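Local atomic coordinates of biotin transporter BioY (Lactococcus lactis subsp. cremoris, PDB entry 4DVE), a protein that binds biotin within the membrane as the substrate-specific S component of an energy-coupling factor (ECF) ABC transporter and probably hands it on for uptake. Residues L120-T124 with S125-F129; V143-V146 with G147-L151; S155-L159 with L160-I164. All coordinates share one frame; numbering follows the deposited sequence.

Interactions 1, 2 and 3 follow one another along the path into, through and out of helix 128-155. Interaction 1 shapes the loop that leads into this helix, interaction 2 is a segment within it, and interaction 3 is the turn that leaves it and starts helix 159-165. The first stands apart, its centre about 29 Å from that of interaction 2 and about 36 Å from that of interaction 3. The other two have centres about 10 Å apart and touch: S162 OG is 2.7 Å from A148 O, a probable hydrogen bond, and L163 packs on F145 and A148. Biotin lies about 3 Å from the D144 side chain and about 11 Å from that of S162.

Interaction 1 (L120-T124 with S125-F129); sequences LKITT and SQNWF
S125, which opens an ST turn with N127 in the loop between helix 100-119 and helix 128-155, also turns its hydroxyl back onto the carbonyl of I122. The OG atom sits between the backbone N and the carbonyl carbon of its own residue (chi1 65°), which brings it to 2.8 Å from I122 O, to which it donates. The backbone N of S125 grips the same oxygen at 3.2 Å. Both donors come from one face of the I122 carbonyl, above its plane; the hydroxyl lies nearer the plane than the amide does. On its accepting side OG receives the N-H of N127, with N127 N 3.2 Å away, which closes the ST turn. A valine in place of S125 would probably leave the backbone N-H of N127 without this acceptor and strip I122 O of one of its donors, setting the turn freer to move.

Beside these bonds, the side chains of I122 and N127 cross at a slant. The CD1 methyl of I122 lies 3.7 Å from N127 ND2, an apolar tip against the amide nitrogen, while I122 CG2 approaches N127 O at a similar distance. The asparagine, its CG anti to the backbone N (chi1 -169°), reaches toward I122 with ND2 and leaves OD1 to cap the amide of G130, as suits the N-cap of helix 128-155. I122 also packs on E131 and I134 of that helix. Upstream, K121 has positive phi and is the C-prime residue of a Schellman motif that closes helix 100-119. R185 of helix 170-189 adds further hydrogen bonds, its NH1 to I122 O and its NH2 to S125 O.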
loop_
_atom_site.group_PDB
_atom_site.type_symbol
_atom_site.label_atom_id
_atom_site.label_comp_id
_atom_site.label_asym_id
_atom_site.label_seq_id
_atom_site.Cartn_x
_atom_site.Cartn_y
_atom_site.Cartn_z
ATOM N N LEU A 120 -5.624 18.311 -2.370
ATOM C CA LEU A 120 -5.876 18.749 -3.739
ATOM C C LEU A 120 -7.325 18.522 -4.169
ATOM O O LEU A 120 -7.629 18.664 -5.355
ATOM C CB LEU A 120 -4.927 18.032 -4.694
ATOM C CG LEU A 120 -3.443 18.249 -4.374
ATOM C CD1 LEU A 120 -2.564 17.339 -5.218
ATOM C CD2 LEU A 120 -3.058 19.713 -4.563
ATOM N N LYS A 121 -8.199 18.137 -3.225
ATOM C CA LYS A 121 -9.642 17.989 -3.468
ATOM C C LYS A 121 -10.000 17.015 -4.603
ATOM O O LYS A 121 -11.020 17.199 -5.304
ATOM C CB LYS A 121 -10.272 19.382 -3.738
ATOM C CG LYS A 121 -10.001 20.423 -2.652
ATOM C CD LYS A 121 -10.593 21.787 -3.017
ATOM C CE LYS A 121 -10.805 22.670 -1.792
ATOM N NZ LYS A 121 -11.445 23.982 -2.124
ATOM N N ILE A 122 -9.192 15.965 -4.756
ATOM C CA ILE A 122 -9.306 15.012 -5.869
ATOM C C ILE A 122 -10.583 14.182 -5.766
ATOM O O ILE A 122 -11.204 13.786 -6.743
ATOM C CB ILE A 122 -8.103 14.028 -5.870
ATOM C CG1 ILE A 122 -6.792 14.756 -6.184
ATOM C CG2 ILE A 122 -8.320 12.879 -6.846
ATOM C CD1 ILE A 122 -6.732 15.441 -7.538
ATOM N N THR A 123 -10.948 13.932 -4.534
ATOM C CA THR A 123 -12.020 13.040 -4.159
ATOM C C THR A 123 -13.398 13.672 -4.480
ATOM O O THR A 123 -14.404 12.985 -4.638
ATOM C CB THR A 123 -11.751 12.749 -2.656
ATOM O OG1 THR A 123 -11.008 11.505 -2.491
ATOM C CG2 THR A 123 -12.870 12.858 -1.865
ATOM N N THR A 124 -13.416 14.987 -4.601
ATOM C CA THR A 124 -14.615 15.745 -4.942
ATOM C C THR A 124 -14.670 16.169 -6.422
ATOM O O THR A 124 -15.573 16.891 -6.829
ATOM C CB THR A 124 -14.685 16.961 -4.017
ATOM O OG1 THR A 124 -15.164 16.506 -2.737
ATOM C CG2 THR A 124 -15.619 18.006 -4.552
ATOM N N SER A 125 -13.706 15.709 -7.222
ATOM C CA SER A 125 -13.602 16.097 -8.638
ATOM C C SER A 125 -13.729 14.871 -9.536
ATOM O O SER A 125 -13.784 13.736 -9.054
ATOM C CB SER A 125 -12.242 16.742 -8.891
ATOM O OG SER A 125 -11.216 15.778 -8.684
ATOM N N GLN A 126 -13.714 15.106 -10.842
ATOM C CA GLN A 126 -13.626 14.037 -11.834
ATOM C C GLN A 126 -12.158 13.792 -12.277
ATOM O O GLN A 126 -11.908 13.176 -13.318
ATOM C CB GLN A 126 -14.476 14.395 -13.063
ATOM C CG GLN A 126 -15.964 14.525 -12.790
ATOM C CD GLN A 126 -16.614 13.201 -12.429
ATOM O OE1 GLN A 126 -16.476 12.703 -11.302
ATOM N NE2 GLN A 126 -17.339 12.623 -13.382
ATOM N N ASN A 127 -11.200 14.275 -11.489
ATOM C CA ASN A 127 -9.796 14.208 -11.856
ATOM C C ASN A 127 -9.158 12.846 -11.486
ATOM O O ASN A 127 -8.348 12.748 -10.574
ATOM C CB ASN A 127 -9.045 15.370 -11.201
ATOM C CG ASN A 127 -7.643 15.540 -11.746
ATOM O OD1 ASN A 127 -7.264 14.906 -12.741
ATOM N ND2 ASN A 127 -6.867 16.406 -11.105
ATOM N N TRP A 128 -9.553 11.805 -12.212
ATOM C CA TRP A 128 -9.077 10.455 -11.953
ATOM C C TRP A 128 -7.619 10.323 -12.373
ATOM O O TRP A 128 -6.893 9.497 -11.814
ATOM C CB TRP A 128 -9.979 9.417 -12.638
ATOM C CG TRP A 128 -9.994 9.465 -14.146
ATOM C CD1 TRP A 128 -10.984 9.982 -14.974
ATOM C CD2 TRP A 128 -8.957 8.949 -15.063
ATOM N NE1 TRP A 128 -10.635 9.842 -16.304
ATOM C CE2 TRP A 128 -9.428 9.218 -16.414
ATOM C CE3 TRP A 128 -7.730 8.315 -14.891
ATOM C CZ2 TRP A 128 -8.682 8.864 -17.532
ATOM C CZ3 TRP A 128 -6.994 7.961 -16.019
ATOM C CH2 TRP A 128 -7.459 8.232 -17.308
ATOM N N PHE A 129 -7.166 11.151 -13.320
ATOM C CA PHE A 129 -5.756 11.121 -13.720
ATOM C C PHE A 129 -4.850 11.715 -12.635
ATOM O O PHE A 129 -3.796 11.146 -12.355
ATOM C CB PHE A 129 -5.477 11.789 -15.078
ATOM C CG PHE A 129 -4.091 11.495 -15.604
ATOM C CD1 PHE A 129 -3.705 10.186 -15.880
ATOM C CD2 PHE A 129 -3.166 12.513 -15.793
ATOM C CE1 PHE A 129 -2.427 9.892 -16.348
ATOM C CE2 PHE A 129 -1.886 12.227 -16.248
ATOM C CZ PHE A 129 -1.514 10.914 -16.528
#

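Interaction 2 (V143-V146 with G147-L151); sequences VDFV and GAIWL
The phenyl ring of F145 carries the I149 side chain on one face, one helical turn further along. The CD1 methyl of I149 lies over that face, probably as a CH-pi contact, though it is modelled too close to the ring edge for the detail to be trusted; CG1 of the same residue lies above the plane toward the rim. The two side chains run at a slant to each other. With its CG anti to the backbone N (chi1 -173°), F145 has its ring on the side where the end of I149 reaches it. L163 of helix 159-165 also packs against the F145 ring. The other flat group, the W150 indole, leads away from V143-V146: only its CB comes close, 3.5 Å from V146 O, while NE1 is hydrogen-bonded to G97 O and the side chain packs on I104 of helix 100-119.

Beneath these side chains runs the regular i to i+4 ladder of an alpha-helix within the predicted transmembrane span. G147 N meets V143 O at 2.9 Å, A148 N meets D144 O at 2.8 Å, and the amides of I149 and W150 follow onto F145 O and V146 O. A148 CB rests 3.2 Å from D144 O. The D144 side chain points away from this ladder and touches biotin. Its OD2 comes close to OD2 of D173, another residue of the pocket, and two carboxylates so near each other would probably raise the proton affinity of one of them.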
loop_
_atom_site.group_PDB
_atom_site.type_symbol
_atom_site.label_atom_id
_atom_site.label_comp_id
_atom_site.label_asym_id
_atom_site.label_seq_id
_atom_site.Cartn_x
_atom_site.Cartn_y
_atom_site.Cartn_z
ATOM N N VAL A 143 7.552 3.893 -2.600
ATOM C CA VAL A 143 7.744 2.526 -2.104
ATOM C C VAL A 143 8.951 1.791 -2.721
ATOM O O VAL A 143 9.811 1.266 -1.975
ATOM C CB VAL A 143 6.450 1.701 -2.244
ATOM C CG1 VAL A 143 6.682 0.201 -1.981
ATOM C CG2 VAL A 143 5.353 2.300 -1.333
ATOM N N ASP A 144 9.047 1.805 -4.054
ATOM C CA ASP A 144 10.077 1.065 -4.767
ATOM C C ASP A 144 11.473 1.700 -4.568
ATOM O O ASP A 144 12.463 0.994 -4.435
ATOM C CB ASP A 144 9.721 0.868 -6.261
ATOM C CG ASP A 144 8.428 0.029 -6.476
ATOM O OD1 ASP A 144 7.798 -0.396 -5.481
ATOM O OD2 ASP A 144 7.987 -0.151 -7.654
ATOM N N PHE A 145 11.527 3.013 -4.449
ATOM C CA PHE A 145 12.759 3.723 -4.128
ATOM C C PHE A 145 13.288 3.416 -2.727
ATOM O O PHE A 145 14.461 3.032 -2.570
ATOM C CB PHE A 145 12.541 5.222 -4.305
ATOM C CG PHE A 145 13.766 6.005 -4.162
ATOM C CD1 PHE A 145 14.754 5.936 -5.145
ATOM C CD2 PHE A 145 13.989 6.756 -3.031
ATOM C CE1 PHE A 145 15.934 6.651 -5.020
ATOM C CE2 PHE A 145 15.163 7.485 -2.903
ATOM C CZ PHE A 145 16.141 7.427 -3.891
ATOM N N VAL A 146 12.445 3.557 -1.704
ATOM C CA VAL A 146 12.871 3.171 -0.347
ATOM C C VAL A 146 13.268 1.677 -0.283
ATOM O O VAL A 146 14.264 1.316 0.351
ATOM C CB VAL A 146 11.805 3.499 0.744
ATOM C CG1 VAL A 146 12.269 3.047 2.133
ATOM C CG2 VAL A 146 11.504 5.017 0.759
ATOM N N GLY A 147 12.460 0.827 -0.899
ATOM C CA GLY A 147 12.741 -0.597 -0.994
ATOM C C GLY A 147 14.101 -0.902 -1.625
ATOM O O GLY A 147 14.848 -1.741 -1.100
ATOM N N ALA A 148 14.399 -0.216 -2.732
ATOM C CA ALA A 148 15.646 -0.373 -3.477
ATOM C C ALA A 148 16.863 0.073 -2.659
ATOM O O ALA A 148 17.929 -0.585 -2.671
ATOM C CB ALA A 148 15.573 0.390 -4.813
ATOM N N ILE A 149 16.705 1.156 -1.901
ATOM C CA ILE A 149 17.796 1.641 -1.054
ATOM C C ILE A 149 18.080 0.679 0.086
ATOM O O ILE A 149 19.249 0.323 0.377
ATOM C CB ILE A 149 17.506 3.056 -0.535
ATOM C CG1 ILE A 149 17.529 4.037 -1.697
ATOM C CG2 ILE A 149 18.534 3.526 0.501
ATOM C CD1 ILE A 149 16.901 5.358 -1.306
ATOM N N TRP A 150 17.024 0.239 0.737
ATOM C CA TRP A 150 17.156 -0.717 1.819
ATOM C C TRP A 150 17.795 -2.004 1.351
ATOM O O TRP A 150 18.727 -2.506 1.977
ATOM C CB TRP A 150 15.798 -1.008 2.397
ATOM C CG TRP A 150 15.801 -2.005 3.507
ATOM C CD1 TRP A 150 15.931 -3.387 3.431
ATOM C CD2 TRP A 150 15.569 -1.725 4.909
ATOM N NE1 TRP A 150 15.861 -3.960 4.670
ATOM C CE2 TRP A 150 15.625 -3.014 5.602
ATOM C CE3 TRP A 150 15.311 -0.570 5.645
ATOM C CZ2 TRP A 150 15.430 -3.114 6.976
ATOM C CZ3 TRP A 150 15.121 -0.685 7.031
ATOM C CH2 TRP A 150 15.184 -1.927 7.681
ATOM N N LEU A 151 17.306 -2.520 0.230
ATOM C CA LEU A 151 17.876 -3.699 -0.387
ATOM C C LEU A 151 19.386 -3.589 -0.624
ATOM O O LEU A 151 20.131 -4.503 -0.293
ATOM C CB LEU A 151 17.155 -4.005 -1.698
ATOM C CG LEU A 151 17.679 -5.192 -2.500
ATOM C CD1 LEU A 151 17.529 -6.521 -1.743
ATOM C CD2 LEU A 151 17.017 -5.175 -3.875
#

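Interaction 3 (S155-L159 with L160-I164); sequences SNIPL and LTSLI
L159 and L163 meet one turn apart, their side chains crossing at an angle with L159 CG 3.7 Å from L163 CD1. L159 CD1 is 4.0 Å from L163 CG. On another side of the turn, P158 and T161 lie side by side and point the same way, with P158 CB 3.8 Å from T161 OG1. I157 reaches S162: its CG1 stands between the backbone N and the carbonyl carbon (chi1 67°), and the chain carries CD1 over to S162 CB at 3.8 Å and to the neighbourhood of T161 CG2.

These contacts ride on the first turn of helix 159-165, with P158 in the N-cap position. P158 O accepts from S162 N at 3.0 Å, the donor lying in the carbonyl plane, and L159 O accepts from L163 N at 2.9 Å with the donor tilted 21° from that plane.

Further out, helix 128-155 packs against the turn. I157 O is hydrogen-bonded to S152 OG, on whose residue L159 also packs. The buried S162 hydroxyl, its OG anti to the backbone N, is engaged by A148 O, and S162 rests against L151. T161 O is in turn hydrogen-bonded to S165 OG, one turn along the same short helix.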
loop_
_atom_site.group_PDB
_atom_site.type_symbol
_atom_site.label_atom_id
_atom_site.label_comp_id
_atom_site.label_asym_id
_atom_site.label_seq_id
_atom_site.Cartn_x
_atom_site.Cartn_y
_atom_site.Cartn_z
ATOM N N SER A 155 21.484 -6.282 1.522
ATOM C CA SER A 155 22.025 -7.390 0.766
ATOM C C SER A 155 23.420 -7.077 0.222
ATOM O O SER A 155 23.991 -7.879 -0.476
ATOM C CB SER A 155 21.099 -7.768 -0.380
ATOM O OG SER A 155 19.943 -8.344 0.182
ATOM N N ASN A 156 23.937 -5.904 0.553
ATOM C CA ASN A 156 25.261 -5.461 0.137
ATOM C C ASN A 156 25.399 -5.589 -1.370
ATOM O O ASN A 156 26.285 -6.285 -1.878
ATOM C CB ASN A 156 26.363 -6.242 0.859
ATOM C CG ASN A 156 27.759 -5.791 0.454
ATOM O OD1 ASN A 156 27.943 -4.632 0.098
ATOM N ND2 ASN A 156 28.729 -6.708 0.478
ATOM N N ILE A 157 24.490 -4.951 -2.085
ATOM C CA ILE A 157 24.631 -4.852 -3.522
ATOM C C ILE A 157 24.660 -3.390 -3.946
ATOM O O ILE A 157 24.074 -2.544 -3.269
ATOM C CB ILE A 157 23.544 -5.644 -4.273
ATOM C CG1 ILE A 157 22.180 -5.052 -4.082
ATOM C CG2 ILE A 157 23.505 -7.109 -3.824
ATOM C CD1 ILE A 157 21.332 -5.292 -5.307
ATOM N N PRO A 158 25.344 -3.089 -5.061
ATOM C CA PRO A 158 25.451 -1.684 -5.469
ATOM C C PRO A 158 24.082 -1.033 -5.663
ATOM O O PRO A 158 23.140 -1.660 -6.161
ATOM C CB PRO A 158 26.266 -1.743 -6.781
ATOM C CG PRO A 158 26.973 -3.063 -6.742
ATOM C CD PRO A 158 26.014 -3.991 -6.017
ATOM N N LEU A 159 23.985 0.213 -5.218
ATOM C CA LEU A 159 22.773 0.971 -5.282
ATOM C C LEU A 159 22.235 1.057 -6.709
ATOM O O LEU A 159 21.029 0.959 -6.914
ATOM C CB LEU A 159 23.002 2.382 -4.727
ATOM C CG LEU A 159 21.722 3.244 -4.725
ATOM C CD1 LEU A 159 20.571 2.576 -3.973
ATOM C CD2 LEU A 159 21.995 4.642 -4.173
ATOM N N LEU A 160 23.128 1.251 -7.684
ATOM C CA LEU A 160 22.729 1.344 -9.085
ATOM C C LEU A 160 22.098 0.053 -9.567
ATOM O O LEU A 160 21.114 0.062 -10.301
ATOM C CB LEU A 160 23.930 1.661 -9.978
ATOM C CG LEU A 160 23.627 1.914 -11.460
ATOM C CD1 LEU A 160 22.639 3.064 -11.603
ATOM C CD2 LEU A 160 24.933 2.198 -12.221
ATOM N N THR A 161 22.669 -1.060 -9.143
ATOM C CA THR A 161 22.134 -2.371 -9.478
ATOM C C THR A 161 20.756 -2.608 -8.881
ATOM O O THR A 161 19.880 -3.167 -9.526
ATOM C CB THR A 161 23.118 -3.440 -8.989
ATOM O OG1 THR A 161 24.333 -3.219 -9.675
ATOM C CG2 THR A 161 22.624 -4.855 -9.235
ATOM N N SER A 162 20.588 -2.205 -7.638
ATOM C CA SER A 162 19.306 -2.343 -6.965
ATOM C C SER A 162 18.238 -1.470 -7.643
ATOM O O SER A 162 17.129 -1.942 -7.924
ATOM C CB SER A 162 19.447 -1.948 -5.498
ATOM O OG SER A 162 18.221 -2.149 -4.831
ATOM N N LEU A 163 18.585 -0.213 -7.926
ATOM C CA LEU A 163 17.638 0.706 -8.534
ATOM C C LEU A 163 17.183 0.234 -9.919
ATOM O O LEU A 163 15.984 0.247 -10.231
ATOM C CB LEU A 163 18.241 2.112 -8.636
ATOM C CG LEU A 163 18.382 2.840 -7.305
ATOM C CD1 LEU A 163 19.330 4.046 -7.494
ATOM C CD2 LEU A 163 17.005 3.270 -6.801
ATOM N N ILE A 164 18.133 -0.197 -10.731
ATOM C CA ILE A 164 17.827 -0.717 -12.065
ATOM C C ILE A 164 17.013 -2.022 -12.035
ATOM O O ILE A 164 16.060 -2.187 -12.819
ATOM C CB ILE A 164 19.110 -0.922 -12.894
ATOM C CG1 ILE A 164 19.714 0.430 -13.263
ATOM C CG2 ILE A 164 18.804 -1.706 -14.162
ATOM C CD1 ILE A 164 21.079 0.312 -13.945
#